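Local coordinates for protein regulator of polyketide synthase expression (Bifidobacterium adolescentis, PDB 3ONQ) that is of unknown function but, as a PucR-type helix-turn-helix protein, probably binds DNA and regulates transcription, at residues N55-G60 / G103-E108; A73-V78 / V86-Y91; Q187-E192 / P197-V202; S203-Y208 / W239-P244. All coordinates share one frame; numbering follows the deposited sequence.

Contact 1 (N55-G60 / G103-E108); sequences NCFAIG and GAVTPE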
# COMPACT_ATOMS: atom_id res chain seq x y z
N ASN B 55 -2.79 17.87 8.82
CA ASN B 55 -1.35 18.04 8.72
C ASN B 55 -0.72 17.90 10.09
O ASN B 55 -1.31 18.28 11.09
CB ASN B 55 -1.00 19.39 8.10
CG ASN B 55 -1.45 19.50 6.67
OD1 ASN B 55 -2.07 20.49 6.27
ND2 ASN B 55 -1.15 18.47 5.88
N CYS B 56 0.49 17.35 10.14
CA CYS B 56 1.13 17.10 11.42
C CYS B 56 2.63 17.12 11.23
O CYS B 56 3.12 17.07 10.10
CB CYS B 56 0.68 15.74 11.97
SG CYS B 56 1.21 14.31 10.94
N PHE B 57 3.36 17.19 12.35
CA PHE B 57 4.81 17.07 12.35
C PHE B 57 5.21 16.57 13.72
O PHE B 57 4.40 16.59 14.65
CB PHE B 57 5.49 18.42 12.05
CG PHE B 57 5.13 19.51 13.03
CD1 PHE B 57 5.85 19.66 14.21
CD2 PHE B 57 4.09 20.38 12.76
CE1 PHE B 57 5.52 20.66 15.11
CE2 PHE B 57 3.76 21.39 13.66
CZ PHE B 57 4.47 21.53 14.84
N ALA B 58 6.45 16.13 13.85
CA ALA B 58 6.90 15.55 15.10
C ALA B 58 8.17 16.22 15.61
O ALA B 58 8.99 16.70 14.82
CB ALA B 58 7.11 14.04 14.93
N ILE B 59 8.31 16.25 16.93
CA ILE B 59 9.52 16.74 17.57
C ILE B 59 9.90 15.68 18.57
O ILE B 59 9.03 15.10 19.24
CB ILE B 59 9.26 18.05 18.34
CG1 ILE B 59 8.76 19.13 17.39
CG2 ILE B 59 10.53 18.52 19.03
CD1 ILE B 59 8.39 20.45 18.10
N GLY B 60 11.20 15.40 18.69
CA GLY B 60 11.65 14.38 19.61
C GLY B 60 13.03 14.70 20.15
O GLY B 60 13.84 15.34 19.48
N GLY B 103 -3.96 26.29 13.44
CA GLY B 103 -3.80 27.56 14.12
C GLY B 103 -2.38 28.05 13.89
O GLY B 103 -1.90 28.06 12.75
N ALA B 104 -1.68 28.42 14.97
CA ALA B 104 -0.30 28.87 14.84
C ALA B 104 0.72 27.77 15.12
O ALA B 104 1.92 28.04 15.22
CB ALA B 104 -0.03 30.07 15.75
N VAL B 105 0.26 26.53 15.26
CA VAL B 105 1.17 25.41 15.50
C VAL B 105 1.85 25.02 14.19
O VAL B 105 1.31 24.24 13.41
CB VAL B 105 0.45 24.18 16.06
CG1 VAL B 105 1.47 23.08 16.37
CG2 VAL B 105 -0.34 24.55 17.31
N THR B 106 3.02 25.60 13.94
CA THR B 106 3.83 25.25 12.79
C THR B 106 5.19 24.75 13.29
O THR B 106 5.55 24.98 14.44
CB THR B 106 3.98 26.44 11.84
OG1 THR B 106 4.60 27.53 12.52
CG2 THR B 106 2.60 26.86 11.33
N PRO B 107 5.94 24.04 12.43
CA PRO B 107 7.12 23.30 12.91
C PRO B 107 8.19 24.15 13.60
O PRO B 107 8.51 23.85 14.75
CB PRO B 107 7.67 22.66 11.63
CG PRO B 107 6.47 22.53 10.74
CD PRO B 107 5.69 23.79 11.00
N GLU B 108 8.73 25.17 12.94
CA GLU B 108 9.83 25.93 13.54
C GLU B 108 9.39 26.68 14.80
O GLU B 108 10.08 26.64 15.82
CB GLU B 108 10.48 26.88 12.53
CG GLU B 108 11.14 26.16 11.34
CD GLU B 108 12.40 25.38 11.72
OE1 GLU B 108 12.99 25.65 12.80
OE2 GLU B 108 12.80 24.48 10.95
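F57 on strand 55-60 comes closest through its backbone to P107, with the two CA atoms 6.7 Å apart, where the loop 103-106 runs into a helix. The F57 side chain points toward this corner. P107 CA sits over the face of the F57 ring, 3.8 Å from the centroid and 13° off the ring normal, a CH-pi contact. P107 CG packs on F57 CD2 at 3.8 Å. The T106-P107 peptide also lies against the ring, with P107 N 3.6 Å from F57 CE2. At the far end of the ring, F57 CZ meets V105 CG1 at 3.7 Å. The F57 CG lies between its backbone N and carbonyl carbon (chi1 59°), which lifts the ring off the strand and up to the proline. Cutting F57 back to an alanine is likely to leave the P107 ring and V105 CG1 without this aromatic partner and open a gap between sheet and helix. The F57 backbone pairs with A99 on the neighbouring strand, and the ring also touches T110 one turn into the helix. Dispersion and burial, with no hydrogen bond between the segments, thus join the helix start to the sheet.

Contact 2 (A73-V78 / V86-Y91); sequences AIRKAV and VVIGTY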
# COMPACT_ATOMS: atom_id res chain seq x y z
N ALA B 73 4.96 20.99 29.46
CA ALA B 73 5.50 22.08 28.67
C ALA B 73 5.02 22.02 27.22
O ALA B 73 4.59 23.02 26.67
CB ALA B 73 7.01 22.06 28.73
N ILE B 74 5.08 20.84 26.60
CA ILE B 74 4.67 20.70 25.20
C ILE B 74 3.17 20.91 25.01
O ILE B 74 2.74 21.60 24.08
CB ILE B 74 5.08 19.33 24.63
CG1 ILE B 74 6.59 19.15 24.66
CG2 ILE B 74 4.56 19.18 23.20
CD1 ILE B 74 7.05 17.79 24.14
N ARG B 75 2.35 20.30 25.86
CA ARG B 75 0.91 20.54 25.74
C ARG B 75 0.55 22.01 25.92
O ARG B 75 -0.32 22.53 25.22
CB ARG B 75 0.11 19.65 26.69
CG ARG B 75 0.33 18.16 26.42
CD ARG B 75 -0.64 17.26 27.19
NE ARG B 75 -0.21 15.87 27.11
CZ ARG B 75 -0.48 15.06 26.09
NH1 ARG B 75 -1.22 15.50 25.07
NH2 ARG B 75 -0.03 13.81 26.10
N LYS B 76 1.23 22.70 26.83
CA LYS B 76 0.97 24.11 27.05
C LYS B 76 1.38 24.95 25.83
O LYS B 76 0.67 25.88 25.42
CB LYS B 76 1.70 24.62 28.30
CG LYS B 76 1.62 26.13 28.46
CD LYS B 76 2.46 26.63 29.63
CE LYS B 76 2.45 28.16 29.70
NZ LYS B 76 1.07 28.70 29.85
N ALA B 77 2.52 24.62 25.25
CA ALA B 77 3.02 25.37 24.11
C ALA B 77 2.07 25.22 22.92
O ALA B 77 1.76 26.19 22.24
CB ALA B 77 4.43 24.94 23.74
N VAL B 78 1.62 23.99 22.68
CA VAL B 78 0.68 23.72 21.60
C VAL B 78 -0.62 24.50 21.85
O VAL B 78 -1.16 25.13 20.94
CB VAL B 78 0.40 22.20 21.46
CG1 VAL B 78 -0.87 21.93 20.65
CG2 VAL B 78 1.61 21.50 20.85
N VAL B 86 -1.98 17.01 20.40
CA VAL B 86 -0.61 16.55 20.33
C VAL B 86 -0.51 15.17 20.99
O VAL B 86 -0.86 14.99 22.16
CB VAL B 86 0.38 17.59 20.93
CG1 VAL B 86 0.04 17.87 22.36
CG2 VAL B 86 1.82 17.10 20.79
N VAL B 87 -0.09 14.18 20.21
CA VAL B 87 0.13 12.82 20.71
C VAL B 87 1.55 12.70 21.21
O VAL B 87 2.51 12.92 20.44
CB VAL B 87 -0.12 11.78 19.62
CG1 VAL B 87 0.35 10.39 20.09
CG2 VAL B 87 -1.61 11.76 19.25
N ILE B 88 1.70 12.35 22.48
CA ILE B 88 3.01 12.29 23.11
C ILE B 88 3.28 10.88 23.60
O ILE B 88 2.39 10.23 24.15
CB ILE B 88 3.09 13.26 24.30
CG1 ILE B 88 2.81 14.69 23.81
CG2 ILE B 88 4.46 13.17 25.00
CD1 ILE B 88 3.01 15.75 24.87
N GLY B 89 4.50 10.40 23.40
CA GLY B 89 4.88 9.07 23.85
C GLY B 89 6.37 8.96 24.08
O GLY B 89 7.14 9.83 23.66
N THR B 90 6.80 7.90 24.75
CA THR B 90 8.21 7.74 25.03
C THR B 90 8.77 6.55 24.29
O THR B 90 8.05 5.59 23.99
CB THR B 90 8.49 7.57 26.53
OG1 THR B 90 7.83 6.39 26.99
CG2 THR B 90 7.96 8.77 27.30
N TYR B 91 10.05 6.62 23.99
CA TYR B 91 10.71 5.52 23.30
C TYR B 91 12.15 5.46 23.78
O TYR B 91 12.97 6.30 23.42
CB TYR B 91 10.62 5.73 21.80
CG TYR B 91 11.30 4.65 21.02
CD1 TYR B 91 10.66 3.45 20.76
CD2 TYR B 91 12.61 4.82 20.58
CE1 TYR B 91 11.30 2.45 20.04
CE2 TYR B 91 13.25 3.83 19.87
CZ TYR B 91 12.59 2.65 19.61
OH TYR B 91 13.24 1.67 18.90
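R75 and I88 approach from opposite directions, and the I88 CD1 methyl caps one face of the R75 guanidinium, 3.7 Å above its plane and over its centre. The arginine chain is extended from CG to NE, which carries the charged group across V86 CG1 to the strand backbone. There R75 NH1 donates to the backbone V86 O at 3.0 Å. The donor lies in the carbonyl plane, but the oxygen is tilted 30° out of the guanidinium plane and the N-H...O angle is 131°, so the bond is bent. The other amino group, R75 NH2, forms a salt bridge with E25 of helix 21-33. The same carboxylate oxygen of E25 accepts from the backbone N of I88, so strand, arginine and glutamate form one polar cluster. A leucine in place of R75 would probably leave the E25 carboxylate without its charged mate and the V86 carbonyl without this donor.

Beside the arginine, the contact is apolar. I74 CG2 meets I88 CD1 at 4.1 Å, the two side chains crossing at a slant. I74 CG2 also reaches V86 CG2 at 4.2 Å. V78 lies one turn further along the helix, and its CG2 packs on V86 CB at 4.1 Å. I74 and I88 both touch L95 on the adjacent strand 94-100.

The helix and strand segments run nearly antiparallel, at 169°, with axes 9.7 Å apart. This is a helix laid on a sheet at its outermost strand within the chain, as expected in the alpha-beta-alpha sandwich of this protein.

Contact 3 (Q187-E192 / P197-V202); sequences QVLRGE and PTYLTV. With SO4 (sulfate ion), chain R.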
# COMPACT_ATOMS: atom_id res chain seq x y z
N GLN B 187 18.29 8.94 -8.00
CA GLN B 187 17.49 9.12 -9.21
C GLN B 187 17.53 10.57 -9.72
O GLN B 187 17.46 10.80 -10.91
CB GLN B 187 16.05 8.63 -9.01
CG GLN B 187 15.92 7.13 -9.14
CD GLN B 187 14.46 6.68 -9.28
OE1 GLN B 187 13.55 7.31 -8.74
NE2 GLN B 187 14.25 5.59 -10.01
N VAL B 188 17.64 11.53 -8.81
CA VAL B 188 17.73 12.93 -9.22
C VAL B 188 19.06 13.17 -9.94
O VAL B 188 19.10 13.84 -10.97
CB VAL B 188 17.58 13.88 -8.03
CG1 VAL B 188 17.95 15.30 -8.43
CG2 VAL B 188 16.14 13.84 -7.51
N LEU B 189 20.13 12.58 -9.42
CA LEU B 189 21.45 12.68 -10.05
C LEU B 189 21.40 12.13 -11.47
O LEU B 189 21.98 12.72 -12.39
CB LEU B 189 22.50 11.89 -9.26
CG LEU B 189 23.41 12.58 -8.26
CD1 LEU B 189 24.52 11.63 -7.84
CD2 LEU B 189 24.01 13.83 -8.88
N ARG B 190 20.74 11.00 -11.65
CA ARG B 190 20.64 10.36 -12.96
C ARG B 190 19.85 11.22 -13.94
O ARG B 190 20.23 11.35 -15.10
CB ARG B 190 19.97 9.00 -12.84
CG ARG B 190 20.57 8.13 -11.80
CD ARG B 190 21.63 7.27 -12.38
NE ARG B 190 21.06 6.17 -13.12
CZ ARG B 190 21.78 5.18 -13.63
NH1 ARG B 190 21.18 4.20 -14.30
NH2 ARG B 190 23.10 5.16 -13.46
N GLY B 191 18.75 11.80 -13.47
CA GLY B 191 17.89 12.62 -14.31
C GLY B 191 17.16 11.78 -15.33
O GLY B 191 17.18 10.56 -15.27
N GLU B 192 16.52 12.45 -16.30
CA GLU B 192 15.76 11.74 -17.33
C GLU B 192 16.61 11.47 -18.58
O GLU B 192 16.35 10.52 -19.32
CB GLU B 192 14.49 12.52 -17.71
CG GLU B 192 13.54 12.77 -16.54
CD GLU B 192 13.09 11.48 -15.86
OE1 GLU B 192 12.74 10.52 -16.57
OE2 GLU B 192 13.09 11.44 -14.61
N PRO B 197 26.01 14.21 -18.17
CA PRO B 197 27.27 13.77 -17.54
C PRO B 197 27.33 13.90 -16.02
O PRO B 197 28.32 13.44 -15.42
CB PRO B 197 28.31 14.71 -18.17
CG PRO B 197 27.54 15.97 -18.41
CD PRO B 197 26.15 15.53 -18.82
N THR B 198 26.32 14.49 -15.39
CA THR B 198 26.39 14.79 -13.95
C THR B 198 26.65 13.54 -13.11
O THR B 198 27.58 13.50 -12.32
CB THR B 198 25.12 15.52 -13.45
OG1 THR B 198 24.79 16.60 -14.33
CG2 THR B 198 25.34 16.07 -12.05
N TYR B 199 25.82 12.51 -13.30
CA TYR B 199 25.94 11.28 -12.51
C TYR B 199 27.31 10.63 -12.66
O TYR B 199 27.94 10.24 -11.68
CB TYR B 199 24.85 10.28 -12.92
CG TYR B 199 24.93 8.96 -12.18
CD1 TYR B 199 24.29 8.80 -10.95
CD2 TYR B 199 25.64 7.88 -12.69
CE1 TYR B 199 24.36 7.59 -10.26
CE2 TYR B 199 25.73 6.68 -12.00
CZ TYR B 199 25.07 6.54 -10.79
OH TYR B 199 25.13 5.36 -10.11
N LEU B 200 27.76 10.48 -13.90
CA LEU B 200 29.06 9.89 -14.14
C LEU B 200 30.14 10.69 -13.43
O LEU B 200 31.07 10.12 -12.85
CB LEU B 200 29.35 9.82 -15.63
CG LEU B 200 30.75 9.34 -16.02
CD1 LEU B 200 30.96 7.89 -15.59
CD2 LEU B 200 30.92 9.49 -17.53
N THR B 201 30.01 12.02 -13.43
CA THR B 201 31.04 12.89 -12.87
C THR B 201 31.10 12.80 -11.35
O THR B 201 32.18 12.72 -10.77
CB THR B 201 30.86 14.37 -13.28
OG1 THR B 201 30.81 14.46 -14.71
CG2 THR B 201 32.04 15.21 -12.78
N VAL B 202 29.94 12.82 -10.71
CA VAL B 202 29.89 12.65 -9.26
C VAL B 202 30.43 11.27 -8.88
O VAL B 202 31.23 11.12 -7.97
CB VAL B 202 28.42 12.77 -8.75
CG1 VAL B 202 28.32 12.36 -7.29
CG2 VAL B 202 27.91 14.19 -8.96
S SO4 R . 26.26 2.90 -12.91
O1 SO4 R . 27.56 3.50 -12.65
O2 SO4 R . 25.70 3.40 -14.17
O3 SO4 R . 26.40 1.45 -12.98
O4 SO4 R . 25.36 3.23 -11.81
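Apolar packing joins L189, near the end of one helix, to the start of the next helix. L189 CD1 meets V202 CG1 at 3.9 Å, and L189 CD2 touches T198 CG2 at 4.1 Å, the two side chains crossing at about a right angle. L189 CB lies at the edge of the Y199 ring. A233 of helix 223-237 touches L189, T198 and V202.

R190 takes a face of the Y199 ring. Its chain bends at chi2 and chi3, which lays CD over that face, 3.5 Å from the centroid of the Y199 ring in a CH-pi contact. R190 CZ is 4.7 Å from the same centroid and 15° off the normal, a cation-pi contact. The guanidinium stands nearly upright on the ring, the planes 82° apart, with NH2 directed to the ring.

Polar bonds meet at a sulfate, probably from the crystallisation liquor. Y199 OH donates to sulfate O4 at 2.7 Å. R190 NH2 donates to sulfate O2 at 3.2 Å, and O2 lies near the guanidinium plane. R258 of helix 244-261 gives another hydrogen bond to the anion.

Y199 thus meets R190 through its ring face and shares the anion through its hydroxyl, while the negative sulfate probably offsets the charge of the arginines gathered round it.

Contact 4 (S203-Y208 / W239-P244); sequences STFLKY and WDATDP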
# COMPACT_ATOMS: atom_id res chain seq x y z
N SER B 203 29.97 10.24 -9.59
CA SER B 203 30.39 8.89 -9.29
C SER B 203 31.91 8.78 -9.42
O SER B 203 32.59 8.21 -8.56
CB SER B 203 29.74 7.93 -10.28
OG SER B 203 30.20 6.61 -10.05
N THR B 204 32.44 9.33 -10.50
CA THR B 204 33.87 9.23 -10.76
C THR B 204 34.63 10.03 -9.72
O THR B 204 35.67 9.60 -9.25
CB THR B 204 34.22 9.76 -12.17
OG1 THR B 204 33.48 9.03 -13.16
CG2 THR B 204 35.69 9.61 -12.43
N PHE B 205 34.11 11.18 -9.35
CA PHE B 205 34.77 12.04 -8.38
C PHE B 205 34.92 11.34 -7.04
O PHE B 205 35.97 11.37 -6.45
CB PHE B 205 33.96 13.32 -8.23
CG PHE B 205 34.51 14.29 -7.22
CD1 PHE B 205 35.59 15.09 -7.52
CD2 PHE B 205 33.92 14.43 -5.99
CE1 PHE B 205 36.08 15.98 -6.61
CE2 PHE B 205 34.40 15.32 -5.08
CZ PHE B 205 35.48 16.10 -5.39
N LEU B 206 33.85 10.70 -6.59
CA LEU B 206 33.86 9.96 -5.33
C LEU B 206 34.81 8.77 -5.35
O LEU B 206 35.53 8.53 -4.40
CB LEU B 206 32.45 9.52 -4.96
CG LEU B 206 31.46 10.63 -4.62
CD1 LEU B 206 30.07 10.08 -4.47
CD2 LEU B 206 31.86 11.41 -3.40
N LYS B 207 34.80 8.05 -6.46
CA LYS B 207 35.61 6.87 -6.65
C LYS B 207 37.08 7.21 -6.58
O LYS B 207 37.88 6.46 -6.05
CB LYS B 207 35.29 6.23 -7.99
CG LYS B 207 36.12 5.03 -8.33
CD LYS B 207 35.69 4.41 -9.64
CE LYS B 207 36.63 3.30 -10.06
NZ LYS B 207 36.10 2.52 -11.21
N TYR B 208 37.43 8.36 -7.12
CA TYR B 208 38.81 8.77 -7.27
C TYR B 208 39.33 9.64 -6.15
O TYR B 208 40.26 10.40 -6.34
CB TYR B 208 39.08 9.38 -8.64
CG TYR B 208 39.18 8.33 -9.70
CD1 TYR B 208 38.05 7.80 -10.28
CD2 TYR B 208 40.41 7.85 -10.11
CE1 TYR B 208 38.14 6.83 -11.23
CE2 TYR B 208 40.50 6.89 -11.07
CZ TYR B 208 39.37 6.37 -11.63
OH TYR B 208 39.45 5.40 -12.59
N TRP B 239 23.14 17.98 -2.02
CA TRP B 239 24.37 17.39 -1.49
C TRP B 239 25.58 17.79 -2.33
O TRP B 239 25.59 17.58 -3.55
CB TRP B 239 24.23 15.87 -1.39
CG TRP B 239 23.05 15.44 -0.54
CD1 TRP B 239 21.85 14.98 -0.98
CD2 TRP B 239 22.97 15.48 0.89
NE1 TRP B 239 21.03 14.71 0.09
CE2 TRP B 239 21.70 15.00 1.25
CE3 TRP B 239 23.87 15.87 1.89
CZ2 TRP B 239 21.29 14.91 2.59
CZ3 TRP B 239 23.46 15.76 3.22
CH2 TRP B 239 22.18 15.29 3.55
N ASP B 240 26.56 18.37 -1.66
CA ASP B 240 27.78 18.91 -2.28
C ASP B 240 28.91 17.90 -2.17
O ASP B 240 29.45 17.67 -1.09
CB ASP B 240 28.17 20.19 -1.55
CG ASP B 240 29.42 20.86 -2.14
OD1 ASP B 240 30.09 20.25 -2.99
OD2 ASP B 240 29.72 22.00 -1.74
N ALA B 241 29.27 17.29 -3.28
CA ALA B 241 30.27 16.24 -3.25
C ALA B 241 31.61 16.72 -2.70
O ALA B 241 32.41 15.91 -2.23
CB ALA B 241 30.46 15.63 -4.63
N THR B 242 31.87 18.03 -2.76
CA THR B 242 33.17 18.55 -2.29
C THR B 242 33.24 18.61 -0.77
O THR B 242 34.31 18.82 -0.19
CB THR B 242 33.52 19.95 -2.89
OG1 THR B 242 32.65 20.95 -2.36
CG2 THR B 242 33.39 19.94 -4.42
N ASP B 243 32.10 18.41 -0.11
CA ASP B 243 32.06 18.37 1.35
C ASP B 243 32.11 16.93 1.87
O ASP B 243 31.32 16.10 1.44
CB ASP B 243 30.81 19.06 1.88
CG ASP B 243 30.70 18.99 3.39
OD1 ASP B 243 30.20 17.98 3.91
OD2 ASP B 243 31.14 19.95 4.05
N PRO B 244 33.02 16.65 2.81
CA PRO B 244 33.21 15.27 3.28
C PRO B 244 31.91 14.62 3.81
O PRO B 244 31.67 13.43 3.57
CB PRO B 244 34.24 15.41 4.40
CG PRO B 244 34.97 16.67 4.08
CD PRO B 244 33.97 17.59 3.43
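F205 reaches A241 with the edge of its ring. The ring CG stands anti to the F205 backbone N (chi1 178°), which swings the phenyl out from the helix to the loop 239-243. A241 O lies in the plane of the ring, 3.5 Å from F205 CE2. The A241 methyl is close by, with its CB 3.9 Å from F205 CD2. T242 is a looser neighbour, its CG2 4.5 Å from F205 CZ.

The loop is held in shape by its own bonds. D240 to D243 form a type I beta turn, closed by D243 N bonding to D240 O at 2.9 Å. D240 also makes an Asx turn. Its OD1 accepts from T242 N at 2.9 Å and from T242 OG1 at 2.7 Å. Both donors come from the same face of the carboxylate, above its plane. The T242 chi1 of 69° places OG1 for this second bond. One oxygen is therefore gripped by two donors from one residue, which probably steadies the turn that presents A241 to the ring. D243 is the N-cap of helix 244-261 and accepts from the backbone N of D246.

F205 also touches T215 of helix 212-219 and L230 of helix 223-237. L206, the next residue, packs on A247 and T251 of helix 244-261. Within the PucR-type helix-turn-helix domain, helix 198-207 thus meets three other helices here, with the turn 240-243, in the link between helices 223-237 and 244-261, against F205.

Overall arrangement
From the N terminus, contact 1 closes the loop that leaves strand 55-61 and returns at helix 107-114. Contact 2 is nested inside that loop and closes the short connection from helix 67-80 to strand 86-91. The two touch, and both bring a helix against the same sheet. Contacts 3 and 4 follow in series on the other side of the chain's centre, with contact 1 about 34 Å from contact 3 between centres. Contact 3 closes the turn from helix 175-190 into helix 198-207. Contact 4 takes up the end of that helix and closes a loop holding helices 212-219 and 223-237. The first pair thus ties the alpha-beta part, the second the helical, probably DNA-binding, part.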